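G protein alpha subunit (Entamoeba histolytica, PDB 4FID) binds guanine nucleotides as the alpha subunit of a heterotrimeric G protein and probably acts as a GTP-hydrolysing transducer in transmembrane signalling. Local coordinates at residues A[8-13]-A[189-194]; A[19-24]-A[307-312]; A[26-31]-A[314-319]. One frame throughout, in Å; residues are numbered along the deposited sequence.

Contact 1: A[8-13]-A[189-194]; sequences VMLLGS and IFVTSL
Ile189 is held by Val8, Leu10 and the backbone on both sides of Leu10, where two neighbouring parallel strands run side by side. Its amide donates to Met9 O at 2.8 Å. Its carbonyl accepts the amide of Leu11 (N to O 2.9 Å), so the residue is gripped at both its polar backbone atoms. With CG1 anti to the carbonyl carbon (chi1 -58°) and CD1 anti to CA, the CD1 methyl of Ile189 meets Val8 CG1 at 3.7 Å, the two side chains crossing at a slant. Leu10 lies beside Ile189 and points the same way, its CD2 methyl 3.6 Å from Ile189 CB; Val191 CG2 is a looser neighbour of that methyl.

Leu11 and Phe190 are paired on the other face of the sheet. Phe190 CG is anti to the backbone N (chi1 180°), and the ring slants past the Leu11 carbonyl until CE1 lies 3.8 Å from Gly12 CA; its remaining company includes Val216, Phe217 and Ile220 of helix 209-222. The Leu11 carbonyl itself accepts Val191 N at 2.9 Å. The short axes of the strands are inclined by 32°, and the chains part beyond Gly12. This is the buried heart of the Ras-like alpha/beta domain, with strand 6-12 leading directly into the nucleotide-binding P-loop.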
loop_
_atom_site.group_PDB
_atom_site.type_symbol
_atom_site.label_atom_id
_atom_site.label_comp_id
_atom_site.label_asym_id
_atom_site.label_seq_id
_atom_site.Cartn_x
_atom_site.Cartn_y
_atom_site.Cartn_z
ATOM N N VAL A 8 -6.767 3.750 -17.446
ATOM C CA VAL A 8 -6.291 4.304 -16.200
ATOM C C VAL A 8 -4.946 3.694 -15.898
ATOM O O VAL A 8 -4.782 2.479 -15.964
ATOM C CB VAL A 8 -7.232 3.949 -15.053
ATOM C CG1 VAL A 8 -6.664 4.443 -13.748
ATOM C CG2 VAL A 8 -8.616 4.533 -15.310
HETATM N N MSE A 9 -3.989 4.545 -15.564
HETATM C CA MSE A 9 -2.623 4.117 -15.293
HETATM C C MSE A 9 -2.267 4.388 -13.836
HETATM O O MSE A 9 -2.389 5.527 -13.378
HETATM C CB MSE A 9 -1.663 4.855 -16.223
HETATM C CG MSE A 9 -0.213 4.524 -15.988
HETATM SE SE MSE A 9 1.041 5.321 -17.279
HETATM C CE MSE A 9 0.792 4.139 -18.821
ATOM N N LEU A 10 -1.852 3.349 -13.107
ATOM C CA LEU A 10 -1.396 3.523 -11.731
ATOM C C LEU A 10 0.105 3.710 -11.676
ATOM O O LEU A 10 0.856 2.855 -12.142
ATOM C CB LEU A 10 -1.762 2.322 -10.862
ATOM C CG LEU A 10 -3.237 2.150 -10.496
ATOM C CD1 LEU A 10 -3.378 1.008 -9.526
ATOM C CD2 LEU A 10 -3.813 3.431 -9.921
ATOM N N LEU A 11 0.532 4.835 -11.108
ATOM C CA LEU A 11 1.939 5.107 -10.802
ATOM C C LEU A 11 2.158 5.241 -9.310
ATOM O O LEU A 11 1.246 5.556 -8.570
ATOM C CB LEU A 11 2.417 6.408 -11.456
ATOM C CG LEU A 11 2.741 6.517 -12.969
ATOM C CD1 LEU A 11 3.313 5.252 -13.568
ATOM C CD2 LEU A 11 1.537 6.967 -13.764
ATOM N N GLY A 12 3.389 5.059 -8.862
ATOM C CA GLY A 12 3.701 5.397 -7.500
ATOM C C GLY A 12 5.095 4.997 -7.161
ATOM O O GLY A 12 5.749 4.400 -7.976
ATOM N N SER A 13 5.545 5.343 -5.961
ATOM C CA SER A 13 6.790 4.818 -5.423
ATOM C C SER A 13 6.541 3.421 -4.895
ATOM O O SER A 13 5.462 2.843 -5.099
ATOM C CB SER A 13 7.316 5.708 -4.306
ATOM O OG SER A 13 7.622 6.991 -4.820
ATOM N N ILE A 189 -3.302 7.887 -12.231
ATOM C CA ILE A 189 -3.496 7.949 -10.795
ATOM C C ILE A 189 -2.164 7.754 -10.054
ATOM O O ILE A 189 -1.535 6.700 -10.158
ATOM C CB ILE A 189 -4.511 6.889 -10.340
ATOM C CG1 ILE A 189 -5.851 7.104 -11.055
ATOM C CG2 ILE A 189 -4.688 6.922 -8.820
ATOM C CD1 ILE A 189 -6.997 6.246 -10.512
ATOM N N PHE A 190 -1.727 8.774 -9.320
ATOM C CA PHE A 190 -0.496 8.665 -8.544
ATOM C C PHE A 190 -0.815 8.285 -7.097
ATOM O O PHE A 190 -1.554 8.987 -6.413
ATOM C CB PHE A 190 0.315 9.974 -8.588
ATOM C CG PHE A 190 1.598 9.926 -7.799
ATOM C CD1 PHE A 190 2.717 9.264 -8.299
ATOM C CD2 PHE A 190 1.692 10.545 -6.559
ATOM C CE1 PHE A 190 3.913 9.215 -7.580
ATOM C CE2 PHE A 190 2.883 10.496 -5.820
ATOM C CZ PHE A 190 3.997 9.836 -6.341
ATOM N N VAL A 191 -0.253 7.167 -6.647
ATOM C CA VAL A 191 -0.456 6.700 -5.295
ATOM C C VAL A 191 0.768 6.978 -4.454
ATOM O O VAL A 191 1.913 6.755 -4.894
ATOM C CB VAL A 191 -0.705 5.185 -5.252
ATOM C CG1 VAL A 191 -1.243 4.764 -3.851
ATOM C CG2 VAL A 191 -1.646 4.769 -6.354
ATOM N N THR A 192 0.527 7.453 -3.234
ATOM C CA THR A 192 1.608 7.673 -2.291
ATOM C C THR A 192 1.178 7.306 -0.861
ATOM O O THR A 192 0.008 7.408 -0.482
ATOM C CB THR A 192 2.162 9.126 -2.368
ATOM O OG1 THR A 192 3.393 9.226 -1.626
ATOM C CG2 THR A 192 1.137 10.135 -1.817
ATOM N N SER A 193 2.141 6.844 -0.083
ATOM C CA SER A 193 1.898 6.423 1.272
ATOM C C SER A 193 2.042 7.626 2.175
ATOM O O SER A 193 3.070 8.294 2.165
ATOM C CB SER A 193 2.932 5.367 1.660
ATOM O OG SER A 193 2.678 4.853 2.954
ATOM N N LEU A 194 1.014 7.901 2.968
ATOM C CA LEU A 194 1.102 8.998 3.917
ATOM C C LEU A 194 2.023 8.620 5.062
ATOM O O LEU A 194 2.662 9.481 5.666
ATOM C CB LEU A 194 -0.280 9.371 4.452
ATOM C CG LEU A 194 -1.121 10.280 3.551
ATOM C CD1 LEU A 194 -2.549 10.357 4.055
ATOM C CD2 LEU A 194 -0.481 11.651 3.515
#

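Contact 2: A[19-24]-A[307-312]; sequences STIAKQ and TNATDG. With GDP (guanosine-5'-diphosphate), chain C.
The alpha-phosphate oxygen O1A of GDP is gripped by Thr20, whose methyl group also meets Ala309 across the contact. Thr20 OG1 donates to GDP O1A at 2.9 Å, and Thr20 N adds a weak bond to the same oxygen. Because OG1 stands anti to the carbonyl carbon (chi1 -57°), CG2 is turned the other way and lies 3.4 Å from Ala309 O and 3.7 Å from Ala309 CB. A single threonine thus faces the phosphate with its hydroxyl and the loop that meets the guanine with its methyl. Ser19 N adds a bond to GDP O3B of the beta phosphate.

At the base, Ala309 N makes a weak bond to GDP O6 (2.7 Å) and is also hydrogen-bonded to Asn236 OD1. The Ala309 methyl lies between GDP N7 and the CD1 methyl of Ile21, while Thr310 CG2 lies 3.4 Å from GDP N3. A type I turn from Asn308 to Asp311 shapes this loop, and within it Thr310 OG1 donates to Asn308 OD1 at 2.9 Å. Residues 307-310 occupy the place of the TCAT guanine-binding motif of G-alpha proteins. Gln24, one turn beyond Thr20, folds its side chain against Gly312. The contact therefore joins helix 18-28, which follows the P-loop, to the loop between strand 301-307 and helix 312-332, with Ile142 of helix 138-143 touching Thr20 and Gln24.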
loop_
_atom_site.group_PDB
_atom_site.type_symbol
_atom_site.label_atom_id
_atom_site.label_comp_id
_atom_site.label_asym_id
_atom_site.label_seq_id
_atom_site.Cartn_x
_atom_site.Cartn_y
_atom_site.Cartn_z
ATOM N N SER A 19 -0.225 -1.416 -5.685
ATOM C CA SER A 19 -0.520 -2.797 -6.086
ATOM C C SER A 19 -1.738 -3.331 -5.324
ATOM O O SER A 19 -2.532 -4.096 -5.856
ATOM C CB SER A 19 0.716 -3.689 -5.905
ATOM O OG SER A 19 0.418 -4.872 -5.184
ATOM N N THR A 20 -1.903 -2.890 -4.084
ATOM C CA THR A 20 -3.090 -3.239 -3.323
ATOM C C THR A 20 -4.344 -2.592 -3.912
ATOM O O THR A 20 -5.417 -3.190 -3.953
ATOM C CB THR A 20 -2.964 -2.771 -1.892
ATOM O OG1 THR A 20 -1.776 -3.333 -1.308
ATOM C CG2 THR A 20 -4.220 -3.195 -1.106
ATOM N N ILE A 21 -4.210 -1.359 -4.375
ATOM C CA ILE A 21 -5.324 -0.727 -5.051
ATOM C C ILE A 21 -5.749 -1.538 -6.290
ATOM O O ILE A 21 -6.934 -1.712 -6.542
ATOM C CB ILE A 21 -4.949 0.690 -5.487
ATOM C CG1 ILE A 21 -4.507 1.524 -4.278
ATOM C CG2 ILE A 21 -6.097 1.319 -6.268
ATOM C CD1 ILE A 21 -5.629 1.902 -3.362
ATOM N N ALA A 22 -4.775 -2.015 -7.062
ATOM C CA ALA A 22 -5.052 -2.753 -8.291
ATOM C C ALA A 22 -5.740 -4.102 -8.048
ATOM O O ALA A 22 -6.633 -4.498 -8.802
ATOM C CB ALA A 22 -3.773 -2.944 -9.089
ATOM N N LYS A 23 -5.318 -4.814 -7.013
ATOM C CA LYS A 23 -5.992 -6.055 -6.645
ATOM C C LYS A 23 -7.411 -5.758 -6.157
ATOM O O LYS A 23 -8.353 -6.497 -6.423
ATOM C CB LYS A 23 -5.210 -6.796 -5.561
ATOM C CG LYS A 23 -4.076 -7.633 -6.089
ATOM C CD LYS A 23 -3.181 -8.090 -4.968
ATOM C CE LYS A 23 -1.876 -8.650 -5.515
ATOM N NZ LYS A 23 -0.752 -8.438 -4.555
ATOM N N GLN A 24 -7.550 -4.650 -5.456
ATOM C CA GLN A 24 -8.826 -4.269 -4.894
ATOM C C GLN A 24 -9.854 -3.978 -5.980
ATOM O O GLN A 24 -11.038 -4.269 -5.816
ATOM C CB GLN A 24 -8.647 -3.053 -3.983
ATOM C CG GLN A 24 -9.787 -2.834 -3.036
ATOM C CD GLN A 24 -9.908 -3.925 -1.996
ATOM O OE1 GLN A 24 -9.305 -3.848 -0.921
ATOM N NE2 GLN A 24 -10.712 -4.944 -2.299
ATOM N N THR A 307 -6.971 7.590 0.934
ATOM C CA THR A 307 -7.485 6.243 0.794
ATOM C C THR A 307 -6.915 5.264 1.824
ATOM O O THR A 307 -5.826 5.468 2.428
ATOM C CB THR A 307 -7.215 5.687 -0.621
ATOM O OG1 THR A 307 -5.827 5.368 -0.759
ATOM C CG2 THR A 307 -7.602 6.697 -1.686
ATOM N N ASN A 308 -7.685 4.202 2.026
ATOM C CA ASN A 308 -7.246 3.052 2.787
ATOM C C ASN A 308 -7.439 1.809 1.907
ATOM O O ASN A 308 -8.505 1.191 1.883
ATOM C CB ASN A 308 -7.971 2.975 4.138
ATOM C CG ASN A 308 -7.644 1.697 4.914
ATOM O OD1 ASN A 308 -6.750 0.924 4.532
ATOM N ND2 ASN A 308 -8.374 1.466 6.014
ATOM N N ALA A 309 -6.386 1.488 1.157
ATOM C CA ALA A 309 -6.388 0.414 0.162
ATOM C C ALA A 309 -6.763 -0.999 0.670
ATOM O O ALA A 309 -7.162 -1.858 -0.112
ATOM C CB ALA A 309 -5.039 0.378 -0.562
ATOM N N THR A 310 -6.618 -1.253 1.962
ATOM C CA THR A 310 -6.976 -2.558 2.503
ATOM C C THR A 310 -8.449 -2.613 2.900
ATOM O O THR A 310 -8.896 -3.595 3.481
ATOM C CB THR A 310 -6.126 -2.919 3.725
ATOM O OG1 THR A 310 -6.316 -1.926 4.736
ATOM C CG2 THR A 310 -4.664 -2.972 3.345
ATOM N N ASP A 311 -9.192 -1.561 2.562
ATOM C CA ASP A 311 -10.616 -1.440 2.874
ATOM C C ASP A 311 -11.458 -1.370 1.592
ATOM O O ASP A 311 -11.610 -0.299 0.993
ATOM C CB ASP A 311 -10.834 -0.190 3.728
ATOM C CG ASP A 311 -12.295 0.063 4.054
ATOM O OD1 ASP A 311 -13.177 -0.532 3.394
ATOM O OD2 ASP A 311 -12.549 0.872 4.974
ATOM N N GLY A 312 -11.995 -2.517 1.180
ATOM C CA GLY A 312 -12.683 -2.653 -0.091
ATOM C C GLY A 312 -13.773 -1.631 -0.255
ATOM O O GLY A 312 -13.919 -1.005 -1.305
HETATM P PB GDP C . 3.507 -1.487 -4.518
HETATM O O1B GDP C . 3.508 -2.828 -5.208
HETATM O O2B GDP C . 4.926 -0.976 -4.430
HETATM O O3B GDP C . 2.674 -0.549 -5.356
HETATM O O3A GDP C . 2.903 -1.564 -3.008
HETATM P PA GDP C . 2.047 -2.817 -2.415
HETATM O O1A GDP C . 0.624 -2.814 -2.933
HETATM O O2A GDP C . 2.718 -4.144 -2.726
HETATM O "O5'" GDP C . 2.083 -2.581 -0.813
HETATM C "C5'" GDP C . 2.621 -3.588 0.049
HETATM C "C4'" GDP C . 1.929 -3.630 1.419
HETATM O "O4'" GDP C . 1.251 -2.405 1.733
HETATM C "C3'" GDP C . 0.899 -4.756 1.525
HETATM O "O3'" GDP C . 1.220 -5.601 2.648
HETATM C "C2'" GDP C . -0.437 -4.050 1.712
HETATM O "O2'" GDP C . -1.330 -4.817 2.540
HETATM C "C1'" GDP C . -0.022 -2.704 2.315
HETATM N N9 GDP C . -1.022 -1.621 2.082
HETATM C C8 GDP C . -1.330 -1.002 0.921
HETATM N N7 GDP C . -2.294 -0.058 1.106
HETATM C C5 GDP C . -2.618 -0.060 2.412
HETATM C C6 GDP C . -3.562 0.671 3.297
HETATM O O6 GDP C . -4.312 1.557 2.849
HETATM N N1 GDP C . -3.597 0.354 4.596
HETATM C C2 GDP C . -2.794 -0.591 5.122
HETATM N N2 GDP C . -2.876 -0.846 6.447
HETATM N N3 GDP C . -1.904 -1.302 4.382
HETATM C C4 GDP C . -1.775 -1.086 3.049
#

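Contact 3: A[26-31]-A[314-319]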
loop_
_atom_site.group_PDB
_atom_site.type_symbol
_atom_site.label_atom_id
_atom_site.label_comp_id
_atom_site.label_asym_id
_atom_site.label_seq_id
_atom_site.Cartn_x
_atom_site.Cartn_y
_atom_site.Cartn_z
ATOM N N LYS A 26 -9.689 -5.242 -9.081
ATOM C CA LYS A 26 -9.999 -6.520 -9.713
ATOM C C LYS A 26 -11.042 -7.269 -8.880
ATOM O O LYS A 26 -11.946 -7.882 -9.453
ATOM C CB LYS A 26 -8.761 -7.392 -9.947
ATOM C CG LYS A 26 -8.906 -8.320 -11.146
ATOM C CD LYS A 26 -7.829 -9.412 -11.195
ATOM C CE LYS A 26 -8.040 -10.349 -12.404
ATOM N NZ LYS A 26 -7.241 -11.608 -12.379
ATOM N N ILE A 27 -10.929 -7.212 -7.547
ATOM C CA ILE A 27 -11.926 -7.859 -6.693
ATOM C C ILE A 27 -13.293 -7.188 -6.865
ATOM O O ILE A 27 -14.310 -7.859 -7.008
ATOM C CB ILE A 27 -11.596 -7.847 -5.162
ATOM C CG1 ILE A 27 -10.279 -8.554 -4.815
ATOM C CG2 ILE A 27 -12.704 -8.529 -4.418
ATOM C CD1 ILE A 27 -10.167 -9.878 -5.443
ATOM N N LEU A 28 -13.306 -5.857 -6.849
ATOM C CA LEU A 28 -14.558 -5.100 -6.836
ATOM C C LEU A 28 -15.257 -5.046 -8.180
ATOM O O LEU A 28 -16.478 -5.015 -8.240
ATOM C CB LEU A 28 -14.321 -3.664 -6.360
ATOM C CG LEU A 28 -13.849 -3.489 -4.918
ATOM C CD1 LEU A 28 -13.361 -2.058 -4.651
ATOM C CD2 LEU A 28 -14.965 -3.875 -3.981
ATOM N N PHE A 29 -14.490 -5.004 -9.262
ATOM C CA PHE A 29 -15.095 -4.793 -10.565
ATOM C C PHE A 29 -14.675 -5.840 -11.589
ATOM O O PHE A 29 -15.408 -6.097 -12.538
ATOM C CB PHE A 29 -14.781 -3.389 -11.084
ATOM C CG PHE A 29 -15.197 -2.269 -10.148
ATOM C CD1 PHE A 29 -16.535 -1.947 -9.972
ATOM C CD2 PHE A 29 -14.243 -1.510 -9.484
ATOM C CE1 PHE A 29 -16.913 -0.907 -9.132
ATOM C CE2 PHE A 29 -14.612 -0.477 -8.656
ATOM C CZ PHE A 29 -15.953 -0.175 -8.473
ATOM N N GLY A 30 -13.490 -6.426 -11.411
ATOM C CA GLY A 30 -13.057 -7.534 -12.245
ATOM C C GLY A 30 -13.751 -8.795 -11.750
ATOM O O GLY A 30 -14.825 -8.723 -11.156
ATOM N N GLY A 31 -13.150 -9.953 -11.971
ATOM C CA GLY A 31 -13.734 -11.175 -11.449
ATOM C C GLY A 31 -13.052 -11.721 -10.202
ATOM O O GLY A 31 -13.170 -12.903 -9.866
ATOM N N ASN A 314 -13.984 1.354 1.196
ATOM C CA ASN A 314 -13.344 2.636 0.912
ATOM C C ASN A 314 -12.903 2.776 -0.554
ATOM O O ASN A 314 -13.197 3.770 -1.200
ATOM C CB ASN A 314 -12.143 2.846 1.844
ATOM C CG ASN A 314 -11.515 4.235 1.704
ATOM O OD1 ASN A 314 -10.420 4.388 1.166
ATOM N ND2 ASN A 314 -12.207 5.244 2.196
ATOM N N ILE A 315 -12.194 1.791 -1.087
ATOM C CA ILE A 315 -11.756 1.896 -2.481
ATOM C C ILE A 315 -12.916 1.924 -3.488
ATOM O O ILE A 315 -12.830 2.610 -4.509
ATOM C CB ILE A 315 -10.756 0.790 -2.874
ATOM C CG1 ILE A 315 -9.467 0.919 -2.068
ATOM C CG2 ILE A 315 -10.473 0.843 -4.363
ATOM C CD1 ILE A 315 -8.919 2.339 -2.020
ATOM N N LYS A 316 -13.995 1.188 -3.207
ATOM C CA LYS A 316 -15.199 1.245 -4.051
ATOM C C LYS A 316 -15.807 2.649 -4.071
ATOM O O LYS A 316 -16.023 3.228 -5.126
ATOM C CB LYS A 316 -16.251 0.226 -3.598
ATOM C CG LYS A 316 -17.360 -0.067 -4.624
ATOM C CD LYS A 316 -18.648 -0.575 -3.953
ATOM C CE LYS A 316 -19.600 -1.243 -4.970
ATOM N NZ LYS A 316 -20.966 -1.650 -4.424
ATOM N N ARG A 317 -16.066 3.206 -2.898
ATOM C CA ARG A 317 -16.645 4.539 -2.817
ATOM C C ARG A 317 -15.743 5.559 -3.514
ATOM O O ARG A 317 -16.219 6.393 -4.284
ATOM C CB ARG A 317 -16.927 4.907 -1.357
ATOM C CG ARG A 317 -17.323 6.338 -1.102
ATOM C CD ARG A 317 -17.359 6.630 0.393
ATOM N NE ARG A 317 -16.119 6.245 1.076
ATOM C CZ ARG A 317 -15.883 6.404 2.384
ATOM N NH1 ARG A 317 -16.799 6.952 3.183
ATOM N NH2 ARG A 317 -14.727 6.013 2.905
ATOM N N VAL A 318 -14.439 5.458 -3.280
ATOM C CA VAL A 318 -13.491 6.417 -3.839
ATOM C C VAL A 318 -13.275 6.312 -5.353
ATOM O O VAL A 318 -13.190 7.322 -6.051
ATOM C CB VAL A 318 -12.138 6.349 -3.132
ATOM C CG1 VAL A 318 -11.133 7.205 -3.864
ATOM C CG2 VAL A 318 -12.291 6.812 -1.708
ATOM N N PHE A 319 -13.191 5.099 -5.877
ATOM C CA PHE A 319 -13.006 4.988 -7.311
ATOM C C PHE A 319 -14.236 5.488 -8.079
ATOM O O PHE A 319 -14.135 5.936 -9.227
ATOM C CB PHE A 319 -12.633 3.572 -7.724
ATOM C CG PHE A 319 -12.237 3.480 -9.147
ATOM C CD1 PHE A 319 -11.003 3.948 -9.560
ATOM C CD2 PHE A 319 -13.115 2.990 -10.091
ATOM C CE1 PHE A 319 -10.636 3.900 -10.891
ATOM C CE2 PHE A 319 -12.751 2.937 -11.424
ATOM C CZ PHE A 319 -11.507 3.396 -11.822
#
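Leu28 reaches from the last turn of helix 18-28 to the backbone and side chain of Lys316. Its CB rests over one face of the Phe29 ring, 3.8 Å above the plane and displaced toward the rim, so the leucine begins by packing on its own sequence neighbour. CG is anti to the carbonyl carbon (chi1 -65°), and the next torsion sets CD1 anti to CA (chi2 168°), toward helix 312-332. That methyl does the touching: it lies 3.6 Å from Lys316 N and 3.8 Å from Lys316 CB, and Ile315 CG2 is 4.1 Å away from it. The helix 312-332 is the C-terminal helix of the Ras-like domain, and here its first turns pack against the end of the helix that follows the P-loop, an arrangement shared by G-alpha subunits.

Phe29, the first residue to leave helical geometry, extends the packing along the second helix. Its ring tip CZ is 4.1 Å from Lys316 CG, and CE2 is 4.0 Å from Phe319 CD2, the two rings meeting at a slant. Of the Lys316 side chain, CB and CG do the touching; beyond CG the chain is extended and carries the ammonium away from the first helix. Phe319 and Ile315, one turn apart on the same side of helix 312-332, both also touch Leu25, while Val158 packs against Phe29 from a neighbouring loop.

In the fold
Contacts 1 and 2 are buried, the first within the sheet and the second at the nucleotide, while contact 3 is only partly buried, with Lys316 exposed. Contacts 2 and 3 share helix 18-28 and follow one another along it, their centres about 8 Å apart; Ile21 CD1 packs on Ile315 CD1, and Asn314 OD1 probably accepts the amide of Asn308. Contact 1 packs on that helix from the sheet side, Leu10 CD1 touching Ala22 CB. Regular backbone hydrogen bonds dominate contact 1; in contact 2 no clear one joins the segments, and polar groups turn to GDP, to each other within the loop, or to neighbours such as Asn236; contact 3 relies on aliphatic and aromatic groups.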